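PDB 5IZD: D-glyceraldehyde dehydrogenase (NADP(+)) from Thermoplasma acidophilum, which catalyses the NADP-dependent oxidation of D-glyceraldehyde to glycerate in the non-phosphorylated Entner-Doudoroff pathway, working as a homotetramer built as a dimer of dimers. Local coordinates for residues I67-A71 with F188-P194; K72-E76 with G103-Q107; I85-N90 with T177-W183. Numbering follows the deposited sequence.

Contact 1 (I67-A71 with F188-P194); sequences IIYRA and FVEAGVP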
ATOM      1  N   ILE A  67      11.152  24.227   0.535  1.00 34.56           N
ATOM      2  CA  ILE A  67      11.988  24.785   1.629  1.00 34.59           C
ATOM      3  C   ILE A  67      13.016  23.732   2.069  1.00 33.76           C
ATOM      4  O   ILE A  67      14.185  24.048   2.212  1.00 34.02           O
ATOM      5  CB  ILE A  67      11.138  25.193   2.857  1.00 34.46           C
ATOM      6  CG1 ILE A  67      10.215  26.359   2.523  1.00 35.24           C
ATOM      7  CG2 ILE A  67      12.052  25.533   4.029  1.00 34.62           C
ATOM      8  CD1 ILE A  67       9.081  26.588   3.532  1.00 35.07           C
ATOM      9  N   ILE A  68      12.588  22.481   2.230  1.00 32.63           N
ATOM     10  CA  ILE A  68      13.516  21.425   2.632  1.00 31.94           C
ATOM     11  C   ILE A  68      14.587  21.151   1.562  1.00 32.25           C
ATOM     12  O   ILE A  68      15.794  20.915   1.930  1.00 31.78           O
ATOM     13  CB  ILE A  68      12.773  20.121   3.013  1.00 31.11           C
ATOM     14  CG1 ILE A  68      11.894  20.335   4.257  1.00 30.84           C
ATOM     15  CG2 ILE A  68      13.725  18.935   3.212  1.00 30.54           C
ATOM     16  CD1 ILE A  68      10.748  19.363   4.379  1.00 30.46           C
ATOM     17  N   TYR A  69      14.191  21.192   0.278  1.00 32.48           N
ATOM     18  CA  TYR A  69      15.163  21.024  -0.826  1.00 33.15           C
ATOM     19  C   TYR A  69      16.235  22.161  -0.878  1.00 34.47           C
ATOM     20  O   TYR A  69      17.412  21.925  -1.133  1.00 34.16           O
ATOM     21  CB  TYR A  69      14.472  20.926  -2.202  1.00 33.28           C
ATOM     22  CG  TYR A  69      13.730  19.609  -2.526  1.00 32.58           C
ATOM     23  CD1 TYR A  69      14.358  18.371  -2.424  1.00 32.01           C
ATOM     24  CD2 TYR A  69      12.398  19.633  -2.978  1.00 32.58           C
ATOM     25  CE1 TYR A  69      13.703  17.195  -2.796  1.00 31.59           C
ATOM     26  CE2 TYR A  69      11.706  18.461  -3.305  1.00 32.04           C
ATOM     27  CZ  TYR A  69      12.353  17.245  -3.200  1.00 31.54           C
ATOM     28  OH  TYR A  69      11.692  16.098  -3.558  1.00 31.01           O
ATOM     29  N   ARG A  70      15.797  23.368  -0.580  1.00 35.95           N
ATOM     30  CA  ARG A  70      16.621  24.558  -0.510  1.00 37.85           C
ATOM     31  C   ARG A  70      17.682  24.303   0.561  1.00 36.99           C
ATOM     32  O   ARG A  70      18.829  24.436   0.287  1.00 37.31           O
ATOM     33  CB  ARG A  70      15.763  25.755  -0.173  1.00 40.20           C
ATOM     34  CG  ARG A  70      16.242  27.069  -0.766  1.00 43.41           C
ATOM     35  CD  ARG A  70      15.094  27.805  -1.454  1.00 46.07           C
ATOM     36  NE  ARG A  70      14.169  28.290  -0.467  1.00 47.05           N
ATOM     37  CZ  ARG A  70      12.875  28.410  -0.650  1.00 48.78           C
ATOM     38  NH1 ARG A  70      12.129  28.861   0.331  1.00 49.17           N
ATOM     39  NH2 ARG A  70      12.342  28.098  -1.816  1.00 49.90           N
ATOM     40  N   ALA A  71      17.264  23.902   1.755  1.00 35.98           N
ATOM     41  CA  ALA A  71      18.184  23.502   2.854  1.00 35.49           C
ATOM     42  C   ALA A  71      19.196  22.467   2.409  1.00 35.24           C
ATOM     43  O   ALA A  71      20.382  22.628   2.602  1.00 34.92           O
ATOM     44  CB  ALA A  71      17.456  23.004   4.073  1.00 34.67           C
ATOM     45  N   PHE A 188      18.521  25.264   7.581  1.00 34.31           N
ATOM     46  CA  PHE A 188      17.065  25.247   7.462  1.00 34.26           C
ATOM     47  C   PHE A 188      16.450  26.647   7.612  1.00 35.33           C
ATOM     48  O   PHE A 188      15.537  27.048   6.816  1.00 35.52           O
ATOM     49  CB  PHE A 188      16.454  24.256   8.457  1.00 33.30           C
ATOM     50  CG  PHE A 188      16.399  22.886   7.934  1.00 32.44           C
ATOM     51  CD1 PHE A 188      17.496  22.061   8.037  1.00 32.09           C
ATOM     52  CD2 PHE A 188      15.272  22.430   7.267  1.00 32.07           C
ATOM     53  CE1 PHE A 188      17.456  20.761   7.565  1.00 31.55           C
ATOM     54  CE2 PHE A 188      15.244  21.132   6.776  1.00 31.51           C
ATOM     55  CZ  PHE A 188      16.345  20.297   6.917  1.00 31.13           C
ATOM     56  N   VAL A 189      16.946  27.384   8.607  1.00 35.98           N
ATOM     57  CA  VAL A 189      16.598  28.806   8.753  1.00 37.32           C
ATOM     58  C   VAL A 189      16.905  29.626   7.475  1.00 38.63           C
ATOM     59  O   VAL A 189      15.988  30.274   6.912  1.00 39.79           O
ATOM     60  CB  VAL A 189      17.227  29.481  10.006  1.00 37.62           C
ATOM     61  CG1 VAL A 189      16.845  30.959  10.077  1.00 38.43           C
ATOM     62  CG2 VAL A 189      16.695  28.804  11.256  1.00 37.03           C
ATOM     63  N   GLU A 190      18.122  29.553   6.974  1.00 39.18           N
ATOM     64  CA  GLU A 190      18.467  30.279   5.753  1.00 40.46           C
ATOM     65  C   GLU A 190      17.652  29.818   4.529  1.00 40.26           C
ATOM     66  O   GLU A 190      17.473  30.589   3.613  1.00 40.97           O
ATOM     67  CB  GLU A 190      19.970  30.198   5.478  1.00 41.32           C
ATOM     68  CG  GLU A 190      20.820  30.876   6.559  1.00 42.11           C
ATOM     69  CD  GLU A 190      22.292  30.439   6.599  1.00 42.95           C
ATOM     70  OE1 GLU A 190      23.072  31.122   7.340  1.00 43.90           O
ATOM     71  OE2 GLU A 190      22.683  29.444   5.915  1.00 42.99           O
ATOM     72  N   ALA A 191      17.136  28.578   4.516  1.00 39.40           N
ATOM     73  CA  ALA A 191      16.314  28.086   3.415  1.00 39.23           C
ATOM     74  C   ALA A 191      14.869  28.608   3.469  1.00 39.69           C
ATOM     75  O   ALA A 191      14.081  28.329   2.531  1.00 39.71           O
ATOM     76  CB  ALA A 191      16.322  26.566   3.389  1.00 38.37           C
ATOM     77  N   GLY A 192      14.489  29.312   4.555  1.00 39.78           N
ATOM     78  CA  GLY A 192      13.124  29.867   4.704  1.00 39.93           C
ATOM     79  C   GLY A 192      12.120  29.162   5.610  1.00 39.45           C
ATOM     80  O   GLY A 192      10.920  29.449   5.522  1.00 39.40           O
ATOM     81  N   VAL A 193      12.558  28.261   6.497  1.00 38.76           N
ATOM     82  CA  VAL A 193      11.611  27.677   7.473  1.00 38.38           C
ATOM     83  C   VAL A 193      10.937  28.823   8.250  1.00 38.67           C
ATOM     84  O   VAL A 193      11.621  29.596   8.823  1.00 38.82           O
ATOM     85  CB  VAL A 193      12.295  26.713   8.474  1.00 37.71           C
ATOM     86  CG1 VAL A 193      11.342  26.329   9.595  1.00 37.46           C
ATOM     87  CG2 VAL A 193      12.735  25.472   7.748  1.00 37.39           C
ATOM     88  N   PRO A 194       9.595  28.897   8.272  1.00 38.74           N
ATOM     89  CA  PRO A 194       8.965  30.006   9.000  1.00 39.19           C
ATOM     90  C   PRO A 194       9.218  30.002  10.522  1.00 38.99           C
ATOM     91  O   PRO A 194       9.529  28.928  11.104  1.00 37.62           O
ATOM     92  CB  PRO A 194       7.472  29.829   8.721  1.00 39.16           C
ATOM     93  CG  PRO A 194       7.351  28.865   7.596  1.00 38.82           C
ATOM     94  CD  PRO A 194       8.597  27.991   7.689  1.00 38.26           C
TER
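The methyl group of A191 is pressed against the helix of I67-A71, its CB lying 3.3 Å from A71 N, 3.5 Å from I67 O and 3.8 Å from A71 CB. Beside it, A71 CB sits squarely over one face of the F188 ring, a CH-pi contact 3.8 Å from the centroid and 5° off the normal, while I68 CG1 meets the edge of that ring at CE2 (4.3 Å). I67 extends the apolar patch, with CG2 3.8 Å from V193 CG2 and CD1 4.4 Å from P194 CD. On the exposed side R70 reaches over the end of helix 178-190, NE and NH1 both donating to A191 O at 3.0 Å. G192, with phi of 102°, takes backbone angles that favour glycine; a CB here would also crowd R70 NH1. Together G192 N to V189 O (3.0 Å) and V193 N to F188 O (3.2 Å) close a Schellman motif, which ends helix 178-190 against helix 39-77 before the chain enters strand 198-200.

Contact 2 (K72-E76 with G103-Q107); sequences KELIE and GVIDQ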
ATOM      1  N   LYS A  72      18.711  21.416   1.768  1.00 35.18           N
ATOM      2  CA  LYS A  72      19.617  20.466   1.162  1.00 35.53           C
ATOM      3  C   LYS A  72      20.682  21.135   0.250  1.00 36.37           C
ATOM      4  O   LYS A  72      21.857  20.866   0.441  1.00 35.69           O
ATOM      5  CB  LYS A  72      18.906  19.413   0.361  1.00 35.57           C
ATOM      6  CG  LYS A  72      19.832  18.237   0.098  1.00 35.84           C
ATOM      7  CD  LYS A  72      19.493  17.501  -1.157  1.00 36.63           C
ATOM      8  CE  LYS A  72      19.720  18.307  -2.405  1.00 37.96           C
ATOM      9  NZ  LYS A  72      19.537  17.358  -3.528  1.00 38.23           N
ATOM     10  N   GLU A  73      20.263  21.976  -0.701  1.00 37.40           N
ATOM     11  CA  GLU A  73      21.209  22.653  -1.609  1.00 38.93           C
ATOM     12  C   GLU A  73      22.232  23.551  -0.859  1.00 38.41           C
ATOM     13  O   GLU A  73      23.389  23.572  -1.248  1.00 38.27           O
ATOM     14  CB  GLU A  73      20.507  23.504  -2.648  1.00 40.99           C
ATOM     15  CG  GLU A  73      19.597  22.713  -3.598  1.00 42.72           C
ATOM     16  CD  GLU A  73      18.510  23.597  -4.236  1.00 44.71           C
ATOM     17  OE1 GLU A  73      18.800  24.747  -4.677  1.00 49.11           O
ATOM     18  OE2 GLU A  73      17.365  23.158  -4.291  1.00 46.69           O
ATOM     19  N   LEU A  74      21.781  24.281   0.163  1.00 37.77           N
ATOM     20  CA  LEU A  74      22.670  25.149   0.980  1.00 38.02           C
ATOM     21  C   LEU A  74      23.670  24.340   1.766  1.00 37.49           C
ATOM     22  O   LEU A  74      24.800  24.691   1.816  1.00 37.51           O
ATOM     23  CB  LEU A  74      21.880  26.044   1.932  1.00 38.05           C
ATOM     24  CG  LEU A  74      21.048  27.134   1.268  1.00 38.69           C
ATOM     25  CD1 LEU A  74      20.283  27.876   2.339  1.00 38.67           C
ATOM     26  CD2 LEU A  74      21.929  28.110   0.506  1.00 39.84           C
ATOM     27  N   ILE A  75      23.248  23.196   2.304  1.00 36.83           N
ATOM     28  CA  ILE A  75      24.122  22.272   3.017  1.00 36.44           C
ATOM     29  C   ILE A  75      25.174  21.779   2.046  1.00 37.30           C
ATOM     30  O   ILE A  75      26.367  21.851   2.327  1.00 37.15           O
ATOM     31  CB  ILE A  75      23.312  21.135   3.698  1.00 35.39           C
ATOM     32  CG1 ILE A  75      22.516  21.714   4.868  1.00 35.19           C
ATOM     33  CG2 ILE A  75      24.218  20.023   4.190  1.00 34.84           C
ATOM     34  CD1 ILE A  75      21.601  20.734   5.600  1.00 34.62           C
ATOM     35  N   GLU A  76      24.744  21.363   0.870  1.00 38.17           N
ATOM     36  CA  GLU A  76      25.649  20.843  -0.175  1.00 39.73           C
ATOM     37  C   GLU A  76      26.725  21.853  -0.612  1.00 40.05           C
ATOM     38  O   GLU A  76      27.898  21.522  -0.713  1.00 39.56           O
ATOM     39  CB  GLU A  76      24.802  20.517  -1.384  1.00 41.70           C
ATOM     40  CG  GLU A  76      25.297  19.456  -2.338  1.00 43.41           C
ATOM     41  CD  GLU A  76      24.113  18.855  -3.098  1.00 44.61           C
ATOM     42  OE1 GLU A  76      23.074  19.558  -3.407  1.00 45.51           O
ATOM     43  OE2 GLU A  76      24.247  17.658  -3.383  1.00 46.55           O
ATOM     44  N   GLY A 103      25.442  11.490   3.683  1.00 33.58           N
ATOM     45  CA  GLY A 103      24.240  10.937   4.239  1.00 32.73           C
ATOM     46  C   GLY A 103      23.220  11.940   4.662  1.00 32.41           C
ATOM     47  O   GLY A 103      22.053  11.685   4.586  1.00 32.00           O
ATOM     48  N   VAL A 104      23.668  13.094   5.112  1.00 32.47           N
ATOM     49  CA  VAL A 104      22.769  14.138   5.508  1.00 32.19           C
ATOM     50  C   VAL A 104      22.027  14.583   4.247  1.00 32.21           C
ATOM     51  O   VAL A 104      20.858  14.768   4.269  1.00 31.48           O
ATOM     52  CB  VAL A 104      23.525  15.336   6.172  1.00 32.64           C
ATOM     53  CG1 VAL A 104      22.734  16.612   6.120  1.00 33.10           C
ATOM     54  CG2 VAL A 104      23.902  15.052   7.609  1.00 32.50           C
ATOM     55  N   ILE A 105      22.773  14.754   3.177  1.00 32.83           N
ATOM     56  CA  ILE A 105      22.302  15.233   1.873  1.00 33.57           C
ATOM     57  C   ILE A 105      21.391  14.180   1.253  1.00 33.58           C
ATOM     58  O   ILE A 105      20.271  14.523   0.891  1.00 33.98           O
ATOM     59  CB  ILE A 105      23.482  15.602   0.915  1.00 34.21           C
ATOM     60  CG1 ILE A 105      24.223  16.858   1.432  1.00 34.67           C
ATOM     61  CG2 ILE A 105      23.014  15.802  -0.535  1.00 34.65           C
ATOM     62  CD1 ILE A 105      25.665  16.977   0.950  1.00 35.14           C
ATOM     63  N   ASP A 106      21.778  12.926   1.252  1.00 33.43           N
ATOM     64  CA  ASP A 106      20.918  11.871   0.756  1.00 33.67           C
ATOM     65  C   ASP A 106      19.601  11.724   1.525  1.00 32.67           C
ATOM     66  O   ASP A 106      18.600  11.474   0.937  1.00 32.72           O
ATOM     67  CB  ASP A 106      21.636  10.534   0.753  1.00 34.13           C
ATOM     68  CG  ASP A 106      20.762   9.377   0.192  1.00 34.84           C
ATOM     69  OD1 ASP A 106      20.568   9.307  -0.993  1.00 36.01           O
ATOM     70  OD2 ASP A 106      20.277   8.539   0.941  1.00 35.33           O
ATOM     71  N   GLN A 107      19.614  11.906   2.828  1.00 31.80           N
ATOM     72  CA  GLN A 107      18.452  11.679   3.625  1.00 31.06           C
ATOM     73  C   GLN A 107      17.450  12.794   3.463  1.00 30.70           C
ATOM     74  O   GLN A 107      16.246  12.569   3.376  1.00 29.83           O
ATOM     75  CB  GLN A 107      18.809  11.547   5.101  1.00 31.14           C
ATOM     76  CG  GLN A 107      19.343  10.196   5.506  1.00 30.94           C
ATOM     77  CD  GLN A 107      19.621  10.200   7.001  1.00 31.36           C
ATOM     78  OE1 GLN A 107      18.831   9.670   7.785  1.00 31.76           O
ATOM     79  NE2 GLN A 107      20.686  10.894   7.411  1.00 31.11           N
TER
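I105 is the centre of this helix pair, with 99 Å² of its surface buried by K72-E76, far more than any other residue gives up. Its CA-to-CB bond points sideways, yet the m,t rotamer carries the side chain across to the facing helix, where it lies among K72, I75 and E76. I75, directed toward the other helix, contributes 41 Å²: its CG2 packs at 4.2 Å against both I105 CG1 and V104 CG1, so one branched side chain bears on two consecutive residues. K72 buries 38 Å² through its aliphatic part, placing CD 4.0 Å from I105 CG2 and 3.7 Å from I105 O, while its NZ reaches past the segment to a hydrogen bond with Q109 OE1. E76 adds a flank, OE2 approaching I105 CG2 at 3.6 Å.

This is plain antiparallel, largely apolar packing of two helices with helix 79-90 between them in sequence. The short axes approach to 9.8 Å and run nearly antiparallel, at 163°, with K72 and I105 closest in register (CA to CA 5.9 Å). Around the pair, I75 also touches W183 and K187 of helix 178-190, and V104 rests on A156 of helix 153-164. D106 forms a salt bridge to R116 of a second subunit, so helix 94-112 joins this intrachain packing to the assembly, with helix 39-77 on one flank and helix 153-164 on another.

Contact 3 (I85-N90 with T177-W183); sequences IIMEEN and TPGSAEW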
ATOM      1  N   ILE A  85      33.288  20.653  11.331  1.00 35.05           N
ATOM      2  CA  ILE A  85      32.686  20.640  12.671  1.00 34.61           C
ATOM      3  C   ILE A  85      32.638  19.212  13.246  1.00 33.82           C
ATOM      4  O   ILE A  85      33.006  18.988  14.405  1.00 33.61           O
ATOM      5  CB  ILE A  85      31.267  21.211  12.624  1.00 34.46           C
ATOM      6  CG1 ILE A  85      31.381  22.727  12.386  1.00 35.35           C
ATOM      7  CG2 ILE A  85      30.507  20.890  13.896  1.00 33.99           C
ATOM      8  CD1 ILE A  85      30.105  23.367  11.911  1.00 35.33           C
ATOM      9  N   ILE A  86      32.227  18.253  12.418  1.00 33.07           N
ATOM     10  CA  ILE A  86      32.229  16.876  12.842  1.00 32.50           C
ATOM     11  C   ILE A  86      33.627  16.383  13.190  1.00 32.91           C
ATOM     12  O   ILE A  86      33.776  15.699  14.194  1.00 32.57           O
ATOM     13  CB  ILE A  86      31.579  15.974  11.773  1.00 31.98           C
ATOM     14  CG1 ILE A  86      30.087  16.319  11.639  1.00 31.51           C
ATOM     15  CG2 ILE A  86      31.792  14.507  12.108  1.00 31.57           C
ATOM     16  CD1 ILE A  86      29.511  15.843  10.345  1.00 31.48           C
ATOM     17  N   MET A  87      34.647  16.723  12.385  1.00 33.77           N
ATOM     18  CA  MET A  87      36.013  16.301  12.702  1.00 34.46           C
ATOM     19  C   MET A  87      36.457  16.936  13.986  1.00 34.33           C
ATOM     20  O   MET A  87      37.078  16.265  14.795  1.00 33.94           O
ATOM     21  CB  MET A  87      37.019  16.558  11.571  1.00 35.81           C
ATOM     22  CG  MET A  87      36.711  15.706  10.316  1.00 36.21           C
ATOM     23  SD  MET A  87      38.047  15.927   9.105  1.00 38.71           S
ATOM     24  CE  MET A  87      37.555  17.511   8.417  1.00 38.85           C
ATOM     25  N   GLU A  88      36.059  18.185  14.220  1.00 34.48           N
ATOM     26  CA  GLU A  88      36.471  18.911  15.454  1.00 34.78           C
ATOM     27  C   GLU A  88      35.708  18.387  16.704  1.00 34.12           C
ATOM     28  O   GLU A  88      36.326  18.114  17.741  1.00 33.87           O
ATOM     29  CB  GLU A  88      36.284  20.437  15.327  1.00 35.52           C
ATOM     30  CG  GLU A  88      37.241  21.193  14.392  1.00 36.28           C
ATOM     31  N   GLU A  89      34.382  18.227  16.609  1.00 33.40           N
ATOM     32  CA  GLU A  89      33.585  17.789  17.765  1.00 33.13           C
ATOM     33  C   GLU A  89      33.697  16.329  18.131  1.00 32.40           C
ATOM     34  O   GLU A  89      33.558  15.949  19.292  1.00 32.13           O
ATOM     35  CB  GLU A  89      32.089  18.125  17.585  1.00 33.11           C
ATOM     36  CG  GLU A  89      31.769  19.633  17.617  1.00 33.96           C
ATOM     37  CD  GLU A  89      30.242  19.911  17.802  1.00 34.08           C
ATOM     38  OE1 GLU A  89      29.938  20.835  18.601  1.00 34.92           O
ATOM     39  OE2 GLU A  89      29.353  19.218  17.195  1.00 33.28           O
ATOM     40  N   ASN A  90      33.878  15.502  17.126  1.00 32.06           N
ATOM     41  CA  ASN A  90      33.846  14.047  17.301  1.00 31.57           C
ATOM     42  C   ASN A  90      35.207  13.392  17.070  1.00 31.86           C
ATOM     43  O   ASN A  90      35.417  12.306  17.538  1.00 31.65           O
ATOM     44  CB  ASN A  90      32.818  13.421  16.363  1.00 31.05           C
ATOM     45  CG  ASN A  90      31.376  13.739  16.755  1.00 30.75           C
ATOM     46  OD1 ASN A  90      30.947  14.911  16.748  1.00 31.26           O
ATOM     47  ND2 ASN A  90      30.617  12.710  17.114  1.00 30.25           N
ATOM     48  N   THR A 177      27.760  17.321  21.332  1.00 32.86           N
ATOM     49  CA  THR A 177      27.835  17.704  19.924  1.00 32.64           C
ATOM     50  C   THR A 177      26.802  18.783  19.538  1.00 32.75           C
ATOM     51  O   THR A 177      26.098  18.630  18.543  1.00 32.15           O
ATOM     52  CB  THR A 177      27.647  16.501  18.958  1.00 32.15           C
ATOM     53  OG1 THR A 177      26.349  15.914  19.156  1.00 31.68           O
ATOM     54  CG2 THR A 177      28.711  15.444  19.123  1.00 32.10           C
ATOM     55  N   PRO A 178      26.793  19.928  20.255  1.00 33.03           N
ATOM     56  CA  PRO A 178      25.882  20.970  19.855  1.00 33.30           C
ATOM     57  C   PRO A 178      26.115  21.592  18.441  1.00 33.47           C
ATOM     58  O   PRO A 178      25.156  22.046  17.824  1.00 33.51           O
ATOM     59  CB  PRO A 178      26.103  22.025  20.936  1.00 34.00           C
ATOM     60  CG  PRO A 178      27.533  21.884  21.340  1.00 34.21           C
ATOM     61  CD  PRO A 178      27.635  20.356  21.384  1.00 33.70           C
ATOM     62  N   GLY A 179      27.371  21.645  17.976  1.00 33.74           N
ATOM     63  CA  GLY A 179      27.806  22.501  16.846  1.00 34.00           C
ATOM     64  C   GLY A 179      27.208  22.012  15.506  1.00 33.47           C
ATOM     65  O   GLY A 179      26.734  22.799  14.668  1.00 33.26           O
ATOM     66  N   SER A 180      27.241  20.714  15.297  1.00 32.97           N
ATOM     67  CA  SER A 180      26.794  20.200  14.003  1.00 33.00           C
ATOM     68  C   SER A 180      25.270  20.390  13.873  1.00 32.37           C
ATOM     69  O   SER A 180      24.761  20.748  12.811  1.00 32.37           O
ATOM     70  CB  SER A 180      27.296  18.759  13.790  1.00 33.08           C
ATOM     71  OG  SER A 180      26.834  17.916  14.815  1.00 33.51           O
ATOM     72  N   ALA A 181      24.558  20.265  14.985  1.00 31.91           N
ATOM     73  CA  ALA A 181      23.112  20.428  14.971  1.00 31.65           C
ATOM     74  C   ALA A 181      22.770  21.895  14.673  1.00 32.18           C
ATOM     75  O   ALA A 181      21.908  22.199  13.871  1.00 31.78           O
ATOM     76  CB  ALA A 181      22.538  20.012  16.297  1.00 31.33           C
ATOM     77  N   GLU A 182      23.471  22.791  15.355  1.00 32.92           N
ATOM     78  CA  GLU A 182      23.227  24.212  15.201  1.00 33.74           C
ATOM     79  C   GLU A 182      23.451  24.589  13.785  1.00 33.51           C
ATOM     80  O   GLU A 182      22.742  25.406  13.263  1.00 33.51           O
ATOM     81  CB  GLU A 182      24.178  25.061  16.039  1.00 35.28           C
ATOM     82  CG  GLU A 182      23.688  26.501  16.147  1.00 36.71           C
ATOM     83  CD  GLU A 182      24.767  27.510  16.268  1.00 38.63           C
ATOM     84  OE1 GLU A 182      25.788  27.365  15.544  1.00 39.79           O
ATOM     85  OE2 GLU A 182      24.590  28.467  17.090  1.00 39.79           O
ATOM     86  N   TRP A 183      24.513  24.066  13.197  1.00 33.26           N
ATOM     87  CA  TRP A 183      24.856  24.426  11.822  1.00 33.57           C
ATOM     88  C   TRP A 183      23.745  23.975  10.801  1.00 32.99           C
ATOM     89  O   TRP A 183      23.329  24.752   9.908  1.00 33.30           O
ATOM     90  CB  TRP A 183      26.229  23.883  11.481  1.00 33.65           C
ATOM     91  CG  TRP A 183      26.760  24.253  10.145  1.00 34.15           C
ATOM     92  CD1 TRP A 183      27.615  25.261   9.879  1.00 34.72           C
ATOM     93  CD2 TRP A 183      26.470  23.606   8.859  1.00 33.96           C
ATOM     94  NE1 TRP A 183      27.903  25.293   8.530  1.00 34.99           N
ATOM     95  CE2 TRP A 183      27.247  24.271   7.889  1.00 34.72           C
ATOM     96  CE3 TRP A 183      25.683  22.535   8.467  1.00 33.66           C
ATOM     97  CZ2 TRP A 183      27.212  23.928   6.530  1.00 34.86           C
ATOM     98  CZ3 TRP A 183      25.651  22.150   7.093  1.00 33.76           C
ATOM     99  CH2 TRP A 183      26.410  22.862   6.149  1.00 34.35           C
TER
HETATM  100  O   HOH W   1      29.564  17.230  15.496  1.00 37.43           O
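I85 opens the contact by pointing toward helix 178-190: its CG2 lies 3.6 Å from S180 N and 3.9 Å from S180 CB, and its CD1 packs 3.7 Å from W183 CD1. The W183 indole nitrogen itself bonds to E81, one turn earlier on the same helix as I85. I86 follows with a slighter touch, CG1 to S180 CB at 4.3 Å. One turn on from I85, E89 supplies the main polar link. Its carboxylate accepts hydrogen bonds from the first turn of the opposite helix, G179 N to OE1 at 2.8 Å and S180 N to OE2 at 3.2 Å, so a buried carboxylate receives first-turn amides, which have no preceding-turn carbonyl to bond to. A side chain on G179 would clash with E89 OE1, whose close approach thus depends on glycine. N90 ends the segment with OD1 3.3 Å from T177 CG2. A water donates to E89 OE2 (2.6 Å) and N90 OD1 (3.0 Å) and accepts from S180 OG (2.9 Å), while N90 ND2 bonds to W148 O.

The helices run antiparallel at 155°, their short axes 9.3 Å apart. W148, which probably binds NADP as in related enzymes, packs on T177, and the T177 side chain is about 7 Å from the bound NADP at the nearest atoms. I86 also touches V101 of helix 94-112, and A181 touches F200 of strand 198-200.

All three contacts lie within the aldehyde dehydrogenase family region. Contact 2 joins helix 39-77 to helix 94-112, whereas contacts 1 and 3 join helices 39-77 and 79-90, respectively, to helix 178-190. Contacts 1 and 2 share helix 39-77, their centres about 12 Å apart, and touch where L74 meets E190 and A191. Contacts 1 and 3 use the two ends of helix 178-190, with centres about 20 Å apart. Contact 2 meets contact 3, about 16 Å away between centres, through I75 against W183. Along the chain, contacts 2 and 3 are nested inside the loop closed by contact 1 and alternate with each other, so that three successive helices and the later helix 178-190 pack together beside the cofactor-binding region.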